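PDB 2QEN: walker-Type ATPase from Pyrococcus abyssi, which binds ADP and magnesium and probably hydrolyses ATP, as expected of a P-loop ATPase, though its biological role is unknown. Local coordinates for residues R109-S112 / L113-F117; F155-Y159 / D160-N164; R214-E218 / V219-V223. The protein carries 1 engineered substitution. One frame throughout, in Å; residues are numbered along the deposited sequence.

Contact 1: R109-S112 / L113-F117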
ATOM      1  N   ARG A 109      -6.465 -12.299  24.984  1.00 35.69           N
ATOM      2  CA  ARG A 109      -7.409 -11.679  25.935  1.00 35.86           C
ATOM      3  C   ARG A 109      -6.735 -10.960  27.102  1.00 35.72           C
ATOM      4  O   ARG A 109      -7.253  -9.962  27.604  1.00 35.87           O
ATOM      5  CB  ARG A 109      -8.352 -12.740  26.518  1.00 35.77           C
ATOM      6  CG  ARG A 109      -9.571 -13.058  25.676  1.00 36.25           C
ATOM      7  CD  ARG A 109     -10.535 -13.992  26.406  1.00 36.58           C
ATOM      8  NE  ARG A 109     -11.765 -14.204  25.639  1.00 38.04           N
ATOM      9  CZ  ARG A 109     -12.735 -15.051  25.975  1.00 38.50           C
ATOM     10  NH1 ARG A 109     -12.641 -15.785  27.078  1.00 39.21           N
ATOM     11  NH2 ARG A 109     -13.810 -15.162  25.204  1.00 38.80           N
ATOM     12  N   LYS A 110      -5.590 -11.484  27.539  1.00 35.43           N
ATOM     13  CA  LYS A 110      -4.937 -11.016  28.760  1.00 35.00           C
ATOM     14  C   LYS A 110      -3.600 -10.277  28.539  1.00 34.41           C
ATOM     15  O   LYS A 110      -2.823 -10.089  29.484  1.00 34.53           O
ATOM     16  CB  LYS A 110      -4.785 -12.190  29.729  1.00 34.98           C
ATOM     17  CG  LYS A 110      -6.137 -12.792  30.143  1.00 35.86           C
ATOM     18  CD  LYS A 110      -6.006 -13.889  31.192  1.00 35.66           C
ATOM     19  CE  LYS A 110      -7.377 -14.413  31.639  1.00 36.73           C
ATOM     20  NZ  LYS A 110      -8.223 -14.945  30.519  1.00 36.71           N
ATOM     21  N   LEU A 111      -3.348  -9.844  27.303  1.00 33.56           N
ATOM     22  CA  LEU A 111      -2.128  -9.093  26.963  1.00 32.99           C
ATOM     23  C   LEU A 111      -2.443  -7.642  26.590  1.00 32.50           C
ATOM     24  O   LEU A 111      -3.465  -7.368  25.966  1.00 32.57           O
ATOM     25  CB  LEU A 111      -1.378  -9.756  25.788  1.00 32.91           C
ATOM     26  CG  LEU A 111      -0.494 -10.988  26.018  1.00 32.94           C
ATOM     27  CD1 LEU A 111      -0.180 -11.700  24.709  1.00 32.31           C
ATOM     28  CD2 LEU A 111       0.792 -10.622  26.752  1.00 32.19           C
ATOM     29  N   SER A 112      -1.563  -6.719  26.971  1.00 31.65           N
ATOM     30  CA  SER A 112      -1.634  -5.345  26.477  1.00 30.90           C
ATOM     31  C   SER A 112      -0.688  -5.148  25.287  1.00 30.90           C
ATOM     32  O   SER A 112       0.306  -5.865  25.136  1.00 30.82           O
ATOM     33  CB  SER A 112      -1.325  -4.334  27.588  1.00 30.90           C
ATOM     34  OG  SER A 112       0.062  -4.171  27.798  1.00 30.16           O
ATOM     35  N   LEU A 113      -1.009  -4.171  24.444  1.00 30.23           N
ATOM     36  CA  LEU A 113      -0.166  -3.825  23.315  1.00 29.94           C
ATOM     37  C   LEU A 113       1.228  -3.379  23.744  1.00 29.51           C
ATOM     38  O   LEU A 113       2.218  -3.720  23.108  1.00 28.70           O
ATOM     39  CB  LEU A 113      -0.832  -2.731  22.479  1.00 30.29           C
ATOM     40  CG  LEU A 113      -2.085  -3.097  21.682  1.00 30.54           C
ATOM     41  CD1 LEU A 113      -2.658  -1.818  21.128  1.00 32.61           C
ATOM     42  CD2 LEU A 113      -1.763  -4.083  20.550  1.00 31.72           C
ATOM     43  N   ARG A 114       1.284  -2.608  24.824  1.00 29.54           N
ATOM     44  CA  ARG A 114       2.528  -2.085  25.359  1.00 30.07           C
ATOM     45  C   ARG A 114       3.476  -3.188  25.850  1.00 29.89           C
ATOM     46  O   ARG A 114       4.675  -3.128  25.588  1.00 29.27           O
ATOM     47  CB  ARG A 114       2.209  -1.131  26.495  1.00 30.80           C
ATOM     48  CG  ARG A 114       3.249  -0.092  26.735  1.00 32.05           C
ATOM     49  CD  ARG A 114       2.583   1.253  26.958  1.00 32.62           C
ATOM     50  NE  ARG A 114       3.337   2.012  27.943  1.00 35.63           N
ATOM     51  CZ  ARG A 114       3.217   3.317  28.157  1.00 35.65           C
ATOM     52  NH1 ARG A 114       2.377   4.062  27.451  1.00 35.66           N
ATOM     53  NH2 ARG A 114       3.960   3.868  29.091  1.00 37.22           N
ATOM     54  N   GLU A 115       2.911  -4.172  26.551  1.00 29.66           N
ATOM     55  CA  GLU A 115       3.580  -5.405  27.011  1.00 30.52           C
ATOM     56  C   GLU A 115       4.279  -6.126  25.852  1.00 29.88           C
ATOM     57  O   GLU A 115       5.459  -6.458  25.943  1.00 30.05           O
ATOM     58  CB  GLU A 115       2.509  -6.329  27.603  1.00 30.40           C
ATOM     59  CG  GLU A 115       2.945  -7.398  28.566  1.00 31.85           C
ATOM     60  CD  GLU A 115       1.741  -8.126  29.209  1.00 32.81           C
ATOM     61  OE1 GLU A 115       0.562  -7.749  28.933  1.00 34.50           O
ATOM     62  OE2 GLU A 115       1.973  -9.073  29.999  1.00 35.61           O
ATOM     63  N   VAL A 116       3.532  -6.348  24.768  1.00 29.62           N
ATOM     64  CA  VAL A 116       4.017  -6.997  23.556  1.00 29.08           C
ATOM     65  C   VAL A 116       5.155  -6.209  22.906  1.00 29.24           C
ATOM     66  O   VAL A 116       6.183  -6.786  22.525  1.00 29.00           O
ATOM     67  CB  VAL A 116       2.858  -7.189  22.524  1.00 29.32           C
ATOM     68  CG1 VAL A 116       3.398  -7.604  21.126  1.00 27.66           C
ATOM     69  CG2 VAL A 116       1.805  -8.187  23.058  1.00 28.34           C
ATOM     70  N   PHE A 117       4.970  -4.896  22.790  1.00 28.90           N
ATOM     71  CA  PHE A 117       5.966  -4.044  22.155  1.00 29.46           C
ATOM     72  C   PHE A 117       7.269  -3.926  22.940  1.00 29.75           C
ATOM     73  O   PHE A 117       8.341  -3.866  22.338  1.00 29.76           O
ATOM     74  CB  PHE A 117       5.365  -2.684  21.766  1.00 29.83           C
ATOM     75  CG  PHE A 117       4.653  -2.704  20.426  1.00 30.94           C
ATOM     76  CD1 PHE A 117       3.710  -3.703  20.130  1.00 33.24           C
ATOM     77  CD2 PHE A 117       4.949  -1.765  19.447  1.00 33.00           C
ATOM     78  CE1 PHE A 117       3.054  -3.737  18.873  1.00 33.69           C
ATOM     79  CE2 PHE A 117       4.297  -1.794  18.182  1.00 32.77           C
ATOM     80  CZ  PHE A 117       3.360  -2.785  17.905  1.00 31.59           C
TER
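Glu115, in the first turn of helix 113-127, folds its side chain back over Ser112 and Leu111. Its CB rests beside Ser112 OG at 3.3 Å, close to the serine carbonyl oxygen as well. With CG anti to the backbone N (chi1 -158°) and the rest extended, the chain brings the carboxylate back beside the residues that precede the helix. Glu115 CD lies 3.6 Å from Leu111 CD2, the two side chains crossing at about a right angle. At the tip, Glu115 OE1 accepts from Ser112 N at 3.1 Å, the N-H...O angle 172° and the donor nearly in line with the C-O bond; the same oxygen also passes over Leu111 CA. OE2 lies on the leucine side, near CD2. In return Ser112 OG, set between its own backbone N and carbonyl carbon (chi1 81°), accepts from Glu115 N at 3.1 Å. This reciprocal pair is a capping box, with Ser112 as N-cap. Serine suits the place because its short hydroxyl can reach an amide of the first turn that has no earlier helical carbonyl to bond to, and glutamate because it is long enough to reach back to the N-cap amide. Its negative charge beside the helix N terminus is probably stabilised by the helix dipole. The helical bonding itself starts with Val116 N giving to Ser112 O at 3.3 Å, while Val116 CG2 packs against that same Ser112 O at 3.5 Å. On the buried side, Leu111 CD1 meets Val116 CG2 at 4.4 Å, a loose apolar contact. Leu111 also packs on Ile78 of helix 74-84, and both it and Val116 touch Phe103.

Contact 2: F155-Y159 / D160-N164; sequences FAYAY and DSLPN
Asp160 lies one helical turn beyond Ala156, and its N donates to Ala156 O at 3.1 Å. Its carboxylate bends back over the helix, with Asp160 OD1 3.7 Å from CD1 of the preceding Tyr159 and the carboxylate plane turned 82° from the phenol ring. The charged end has its main partner in Arg193, which forms a salt bridge with OD2, while the hydroxyl of Tyr159 bonds to Ile194 O; an acid and a phenol thus both hold the loop that contains these two residues. At Ser161 the amide N gives to Tyr157 O at 2.9 Å, and Ser161 CB lies 3.8 Å from Tyr157 CE1; a small residue leaves room for the ring at this last helical position. Helix 149-161 is the crossover helix of a beta-alpha-beta unit between parallel strands 130-135 and 165-171 of the P-loop ATPase core, and the chain leaves it here. Leu162, the first residue to depart from helical backbone angles, still gives its amide N to Ala158 O at 3.1 Å, from above the carbonyl plane. Its CG is anti to its carbonyl carbon (chi1 -56°), which turns the isobutyl group back along the helix: Leu162 CD1 touches Tyr157 CE2 at 3.7 Å and Ala158 CB at 4.1 Å, and CD2 comes near the tyrosine hydroxyl. The Tyr157 ring therefore spans both followers, its CE1 side on Ser161 and its CE2 side on Leu162. Were the ring cut back to an alanine, Leu162 CD1 would probably face a gap and Arg114 would lose its cation-pi partner. The small methyl of Ala158 lets the helix lie close to Ile167 of strand 165-171, while the leucine reaches across to Phe117 and Asn121 of helix 113-127.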
ATOM      1  N   PHE A 155       2.198   4.008  19.360  1.00 29.43           N
ATOM      2  CA  PHE A 155       3.257   4.513  18.467  1.00 29.43           C
ATOM      3  C   PHE A 155       4.099   5.642  19.107  1.00 29.50           C
ATOM      4  O   PHE A 155       5.307   5.721  18.882  1.00 29.60           O
ATOM      5  CB  PHE A 155       2.692   5.000  17.124  1.00 28.97           C
ATOM      6  CG  PHE A 155       2.006   3.933  16.296  1.00 29.27           C
ATOM      7  CD1 PHE A 155       2.348   2.588  16.411  1.00 29.61           C
ATOM      8  CD2 PHE A 155       1.025   4.295  15.360  1.00 29.97           C
ATOM      9  CE1 PHE A 155       1.703   1.620  15.633  1.00 30.07           C
ATOM     10  CE2 PHE A 155       0.388   3.339  14.567  1.00 29.21           C
ATOM     11  CZ  PHE A 155       0.720   2.010  14.694  1.00 29.32           C
ATOM     12  N   ALA A 156       3.451   6.519  19.869  1.00 29.27           N
ATOM     13  CA  ALA A 156       4.133   7.607  20.573  1.00 29.75           C
ATOM     14  C   ALA A 156       5.058   7.034  21.634  1.00 30.14           C
ATOM     15  O   ALA A 156       6.164   7.520  21.833  1.00 30.36           O
ATOM     16  CB  ALA A 156       3.123   8.535  21.217  1.00 29.59           C
ATOM     17  N   TYR A 157       4.596   5.982  22.302  1.00 30.71           N
ATOM     18  CA  TYR A 157       5.399   5.288  23.309  1.00 30.83           C
ATOM     19  C   TYR A 157       6.615   4.598  22.684  1.00 30.65           C
ATOM     20  O   TYR A 157       7.730   4.769  23.151  1.00 30.63           O
ATOM     21  CB  TYR A 157       4.537   4.290  24.077  1.00 31.03           C
ATOM     22  CG  TYR A 157       5.333   3.416  25.011  1.00 31.29           C
ATOM     23  CD1 TYR A 157       5.908   3.939  26.174  1.00 30.81           C
ATOM     24  CD2 TYR A 157       5.505   2.076  24.738  1.00 30.19           C
ATOM     25  CE1 TYR A 157       6.636   3.141  27.017  1.00 31.11           C
ATOM     26  CE2 TYR A 157       6.218   1.271  25.586  1.00 30.93           C
ATOM     27  CZ  TYR A 157       6.776   1.798  26.710  1.00 30.13           C
ATOM     28  OH  TYR A 157       7.485   0.969  27.531  1.00 32.59           O
ATOM     29  N   ALA A 158       6.405   3.842  21.615  1.00 30.94           N
ATOM     30  CA  ALA A 158       7.530   3.286  20.861  1.00 31.15           C
ATOM     31  C   ALA A 158       8.536   4.375  20.409  1.00 31.26           C
ATOM     32  O   ALA A 158       9.748   4.212  20.546  1.00 30.53           O
ATOM     33  CB  ALA A 158       7.026   2.475  19.677  1.00 30.35           C
ATOM     34  N   TYR A 159       8.013   5.480  19.880  1.00 31.97           N
ATOM     35  CA  TYR A 159       8.826   6.597  19.379  1.00 32.01           C
ATOM     36  C   TYR A 159       9.779   7.106  20.451  1.00 32.28           C
ATOM     37  O   TYR A 159      10.980   7.243  20.217  1.00 32.10           O
ATOM     38  CB  TYR A 159       7.917   7.748  18.909  1.00 32.18           C
ATOM     39  CG  TYR A 159       8.588   8.750  17.992  1.00 31.56           C
ATOM     40  CD1 TYR A 159       9.476   9.709  18.495  1.00 31.50           C
ATOM     41  CD2 TYR A 159       8.317   8.750  16.618  1.00 30.39           C
ATOM     42  CE1 TYR A 159      10.100  10.629  17.640  1.00 32.18           C
ATOM     43  CE2 TYR A 159       8.921   9.655  15.761  1.00 30.79           C
ATOM     44  CZ  TYR A 159       9.818  10.592  16.283  1.00 32.22           C
ATOM     45  OH  TYR A 159      10.427  11.487  15.445  1.00 33.03           O
ATOM     46  N   ASP A 160       9.230   7.376  21.635  1.00 32.76           N
ATOM     47  CA  ASP A 160       9.980   8.015  22.708  1.00 32.64           C
ATOM     48  C   ASP A 160      10.860   7.052  23.502  1.00 32.12           C
ATOM     49  O   ASP A 160      11.936   7.436  23.964  1.00 32.43           O
ATOM     50  CB  ASP A 160       9.030   8.709  23.687  1.00 32.97           C
ATOM     51  CG  ASP A 160       8.252   9.854  23.065  1.00 34.85           C
ATOM     52  OD1 ASP A 160       8.702  10.468  22.073  1.00 36.08           O
ATOM     53  OD2 ASP A 160       7.170  10.163  23.603  1.00 38.42           O
ATOM     54  N   SER A 161      10.398   5.816  23.680  1.00 31.55           N
ATOM     55  CA  SER A 161      10.933   4.943  24.740  1.00 31.24           C
ATOM     56  C   SER A 161      11.457   3.581  24.307  1.00 30.54           C
ATOM     57  O   SER A 161      12.036   2.869  25.125  1.00 30.70           O
ATOM     58  CB  SER A 161       9.862   4.716  25.803  1.00 31.11           C
ATOM     59  OG  SER A 161       9.365   5.950  26.251  1.00 33.19           O
ATOM     60  N   LEU A 162      11.231   3.194  23.054  1.00 29.70           N
ATOM     61  CA  LEU A 162      11.698   1.893  22.566  1.00 28.99           C
ATOM     62  C   LEU A 162      12.722   2.066  21.419  1.00 29.26           C
ATOM     63  O   LEU A 162      12.389   1.886  20.247  1.00 29.06           O
ATOM     64  CB  LEU A 162      10.493   0.999  22.194  1.00 29.10           C
ATOM     65  CG  LEU A 162       9.429   0.758  23.302  1.00 27.62           C
ATOM     66  CD1 LEU A 162       8.201   0.009  22.771  1.00 26.55           C
ATOM     67  CD2 LEU A 162      10.003   0.051  24.560  1.00 26.21           C
ATOM     68  N   PRO A 163      13.976   2.448  21.765  1.00 29.32           N
ATOM     69  CA  PRO A 163      14.998   2.778  20.755  1.00 29.16           C
ATOM     70  C   PRO A 163      15.471   1.615  19.880  1.00 29.32           C
ATOM     71  O   PRO A 163      16.047   1.845  18.816  1.00 29.65           O
ATOM     72  CB  PRO A 163      16.172   3.315  21.592  1.00 29.24           C
ATOM     73  CG  PRO A 163      15.967   2.751  22.961  1.00 29.22           C
ATOM     74  CD  PRO A 163      14.485   2.638  23.146  1.00 28.51           C
ATOM     75  N   ASN A 164      15.239   0.380  20.301  1.00 29.11           N
ATOM     76  CA  ASN A 164      15.609  -0.755  19.456  1.00 28.75           C
ATOM     77  C   ASN A 164      14.440  -1.295  18.655  1.00 29.42           C
ATOM     78  O   ASN A 164      14.456  -2.429  18.186  1.00 29.03           O
ATOM     79  CB  ASN A 164      16.257  -1.832  20.309  1.00 28.44           C
ATOM     80  CG  ASN A 164      17.515  -1.338  20.958  1.00 26.35           C
ATOM     81  OD1 ASN A 164      17.477  -0.748  22.034  1.00 26.23           O
ATOM     82  ND2 ASN A 164      18.639  -1.564  20.305  1.00 23.71           N
TER

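Contact 3: R214-E218 / V219-V223; sequences RGFRE and VNLDV
With CG anti to its carbonyl carbon (chi1 -67°), the ring of Phe216 turns to meet Val223, whose CG2 is likewise anti to its own carbonyl carbon. Val223 CG2 sits over the centre of one ring face, 3.5 Å from the centroid of the Phe216 ring and 11° off its normal, a CH-pi contact. Leu221 adds CD2 at 3.9 Å from Phe216 CD1. Between these residues a Schellman motif ends helix 205-217: Leu221 N gives to Phe216 O at 3.0 Å, and Asn220 N to Arg217 O at 2.9 Å. Asn220, with positive phi (56°), is the C-prime residue, a backbone shape that asparagine tolerates better than most side-chain-bearing residues. Phe216 O takes a second donor, Val219 N at 3.2 Å, and the two amides reach it from opposite faces of the carbonyl plane. Val219 CG2 lies 3.4 Å from Phe216 O, alongside the carbonyl that accepts two hydrogen bonds. A large flat ring suits position 216 because it also packs edge-to-face with Phe3 and Tyr249 and touches Ile228 of helix 225-235, while Glu218 OE1 holds Leu2 N near the chain's start.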
ATOM      1  N   ARG A 214      13.068  -8.025 -19.338  1.00 29.54           N
ATOM      2  CA  ARG A 214      13.601  -9.039 -18.420  1.00 30.46           C
ATOM      3  C   ARG A 214      12.628 -10.218 -18.262  1.00 30.33           C
ATOM      4  O   ARG A 214      13.037 -11.380 -18.365  1.00 30.64           O
ATOM      5  CB  ARG A 214      13.952  -8.426 -17.050  1.00 30.20           C
ATOM      6  CG  ARG A 214      14.704  -9.365 -16.129  1.00 31.28           C
ATOM      7  CD  ARG A 214      15.104  -8.701 -14.807  1.00 32.54           C
ATOM      8  NE  ARG A 214      16.468  -8.155 -14.815  1.00 36.81           N
ATOM      9  CZ  ARG A 214      17.042  -7.550 -13.772  1.00 38.67           C
ATOM     10  NH1 ARG A 214      16.372  -7.408 -12.632  1.00 40.37           N
ATOM     11  NH2 ARG A 214      18.288  -7.086 -13.859  1.00 38.83           N
ATOM     12  N   GLY A 215      11.347  -9.913 -18.039  1.00 30.09           N
ATOM     13  CA  GLY A 215      10.302 -10.931 -17.908  1.00 29.75           C
ATOM     14  C   GLY A 215      10.239 -11.945 -19.046  1.00 29.74           C
ATOM     15  O   GLY A 215      10.070 -13.137 -18.806  1.00 29.99           O
ATOM     16  N   PHE A 216      10.368 -11.470 -20.281  1.00 29.76           N
ATOM     17  CA  PHE A 216      10.350 -12.330 -21.465  1.00 29.95           C
ATOM     18  C   PHE A 216      11.689 -13.046 -21.675  1.00 30.90           C
ATOM     19  O   PHE A 216      11.723 -14.198 -22.110  1.00 30.98           O
ATOM     20  CB  PHE A 216       9.944 -11.531 -22.705  1.00 28.86           C
ATOM     21  CG  PHE A 216       8.514 -11.049 -22.674  1.00 28.09           C
ATOM     22  CD1 PHE A 216       7.455 -11.961 -22.678  1.00 26.26           C
ATOM     23  CD2 PHE A 216       8.219  -9.683 -22.643  1.00 26.52           C
ATOM     24  CE1 PHE A 216       6.122 -11.521 -22.639  1.00 25.26           C
ATOM     25  CE2 PHE A 216       6.887  -9.239 -22.603  1.00 26.20           C
ATOM     26  CZ  PHE A 216       5.844 -10.163 -22.609  1.00 26.16           C
ATOM     27  N   ARG A 217      12.781 -12.362 -21.341  1.00 31.92           N
ATOM     28  CA  ARG A 217      14.124 -12.935 -21.392  1.00 33.55           C
ATOM     29  C   ARG A 217      14.239 -14.198 -20.533  1.00 33.80           C
ATOM     30  O   ARG A 217      14.823 -15.199 -20.970  1.00 34.10           O
ATOM     31  CB  ARG A 217      15.156 -11.891 -20.952  1.00 33.10           C
ATOM     32  CG  ARG A 217      16.572 -12.190 -21.396  1.00 35.44           C
ATOM     33  CD  ARG A 217      17.535 -11.047 -21.065  1.00 35.71           C
ATOM     34  NE  ARG A 217      17.477  -9.957 -22.048  1.00 39.35           N
ATOM     35  CZ  ARG A 217      17.005  -8.733 -21.804  1.00 39.66           C
ATOM     36  NH1 ARG A 217      16.544  -8.406 -20.593  1.00 37.67           N
ATOM     37  NH2 ARG A 217      17.012  -7.827 -22.777  1.00 39.60           N
ATOM     38  N   GLU A 218      13.671 -14.147 -19.324  1.00 34.32           N
ATOM     39  CA  GLU A 218      13.701 -15.263 -18.365  1.00 34.54           C
ATOM     40  C   GLU A 218      13.100 -16.567 -18.904  1.00 34.85           C
ATOM     41  O   GLU A 218      13.429 -17.642 -18.413  1.00 35.32           O
ATOM     42  CB  GLU A 218      13.018 -14.875 -17.037  1.00 34.47           C
ATOM     43  CG  GLU A 218      13.763 -13.820 -16.214  1.00 34.31           C
ATOM     44  CD  GLU A 218      13.005 -13.374 -14.961  1.00 34.80           C
ATOM     45  OE1 GLU A 218      11.772 -13.586 -14.883  1.00 35.13           O
ATOM     46  OE2 GLU A 218      13.645 -12.804 -14.048  1.00 35.57           O
ATOM     47  N   VAL A 219      12.218 -16.475 -19.897  1.00 35.38           N
ATOM     48  CA  VAL A 219      11.658 -17.672 -20.548  1.00 35.93           C
ATOM     49  C   VAL A 219      12.083 -17.801 -22.015  1.00 36.05           C
ATOM     50  O   VAL A 219      11.379 -18.424 -22.820  1.00 36.17           O
ATOM     51  CB  VAL A 219      10.100 -17.737 -20.438  1.00 35.98           C
ATOM     52  CG1 VAL A 219       9.657 -17.925 -18.973  1.00 36.38           C
ATOM     53  CG2 VAL A 219       9.457 -16.502 -21.054  1.00 35.52           C
ATOM     54  N   ASN A 220      13.224 -17.202 -22.353  1.00 36.30           N
ATOM     55  CA  ASN A 220      13.815 -17.266 -23.703  1.00 37.01           C
ATOM     56  C   ASN A 220      12.867 -16.794 -24.824  1.00 37.08           C
ATOM     57  O   ASN A 220      13.043 -17.121 -26.000  1.00 37.00           O
ATOM     58  CB  ASN A 220      14.399 -18.670 -23.978  1.00 37.01           C
ATOM     59  CG  ASN A 220      15.391 -18.694 -25.153  1.00 38.74           C
ATOM     60  OD1 ASN A 220      15.621 -17.680 -25.822  1.00 40.43           O
ATOM     61  ND2 ASN A 220      15.984 -19.871 -25.407  1.00 39.20           N
ATOM     62  N   LEU A 221      11.864 -16.011 -24.442  1.00 37.59           N
ATOM     63  CA  LEU A 221      10.930 -15.428 -25.396  1.00 37.77           C
ATOM     64  C   LEU A 221      11.445 -14.071 -25.874  1.00 37.93           C
ATOM     65  O   LEU A 221      11.918 -13.250 -25.078  1.00 37.81           O
ATOM     66  CB  LEU A 221       9.533 -15.308 -24.776  1.00 38.11           C
ATOM     67  CG  LEU A 221       8.297 -15.153 -25.675  1.00 38.04           C
ATOM     68  CD1 LEU A 221       8.200 -16.251 -26.723  1.00 39.31           C
ATOM     69  CD2 LEU A 221       7.054 -15.139 -24.821  1.00 37.45           C
ATOM     70  N   ASP A 222      11.396 -13.884 -27.191  1.00 38.25           N
ATOM     71  CA  ASP A 222      11.708 -12.615 -27.843  1.00 38.35           C
ATOM     72  C   ASP A 222      10.392 -11.966 -28.271  1.00 37.88           C
ATOM     73  O   ASP A 222       9.646 -12.528 -29.067  1.00 38.38           O
ATOM     74  CB  ASP A 222      12.625 -12.833 -29.060  1.00 38.74           C
ATOM     75  CG  ASP A 222      14.091 -13.083 -28.669  1.00 39.93           C
ATOM     76  OD1 ASP A 222      14.657 -12.297 -27.869  1.00 40.84           O
ATOM     77  OD2 ASP A 222      14.687 -14.064 -29.173  1.00 40.14           O
ATOM     78  N   VAL A 223      10.089 -10.808 -27.694  1.00 37.34           N
ATOM     79  CA  VAL A 223       8.873 -10.073 -28.033  1.00 36.08           C
ATOM     80  C   VAL A 223       9.260  -8.816 -28.819  1.00 35.40           C
ATOM     81  O   VAL A 223      10.136  -8.055 -28.376  1.00 35.25           O
ATOM     82  CB  VAL A 223       8.049  -9.730 -26.774  1.00 36.06           C
ATOM     83  CG1 VAL A 223       6.852  -8.848 -27.121  1.00 35.35           C
ATOM     84  CG2 VAL A 223       7.576 -11.010 -26.091  1.00 35.85           C
TER

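In the fold
Following the chain from the N terminus, contact 1 opens helix 113-127, contact 2 closes helix 149-161, and contact 3 ends helix 205-217. Each is a local turn of chain; they follow in series, none nesting within or crossing another. Contacts 1 and 2, centres 15 Å apart, touch where Arg114 meets Tyr157, where the start of helix 113-127 lies against the end of helix 149-161 beside strand 165-171 of the parallel sheet. Contact 3 lies on the opposite side of the chain's centre, about 50 Å from contact 1 between centres, and leads from helix 205-217 toward helix 225-235, nearer the ADP site.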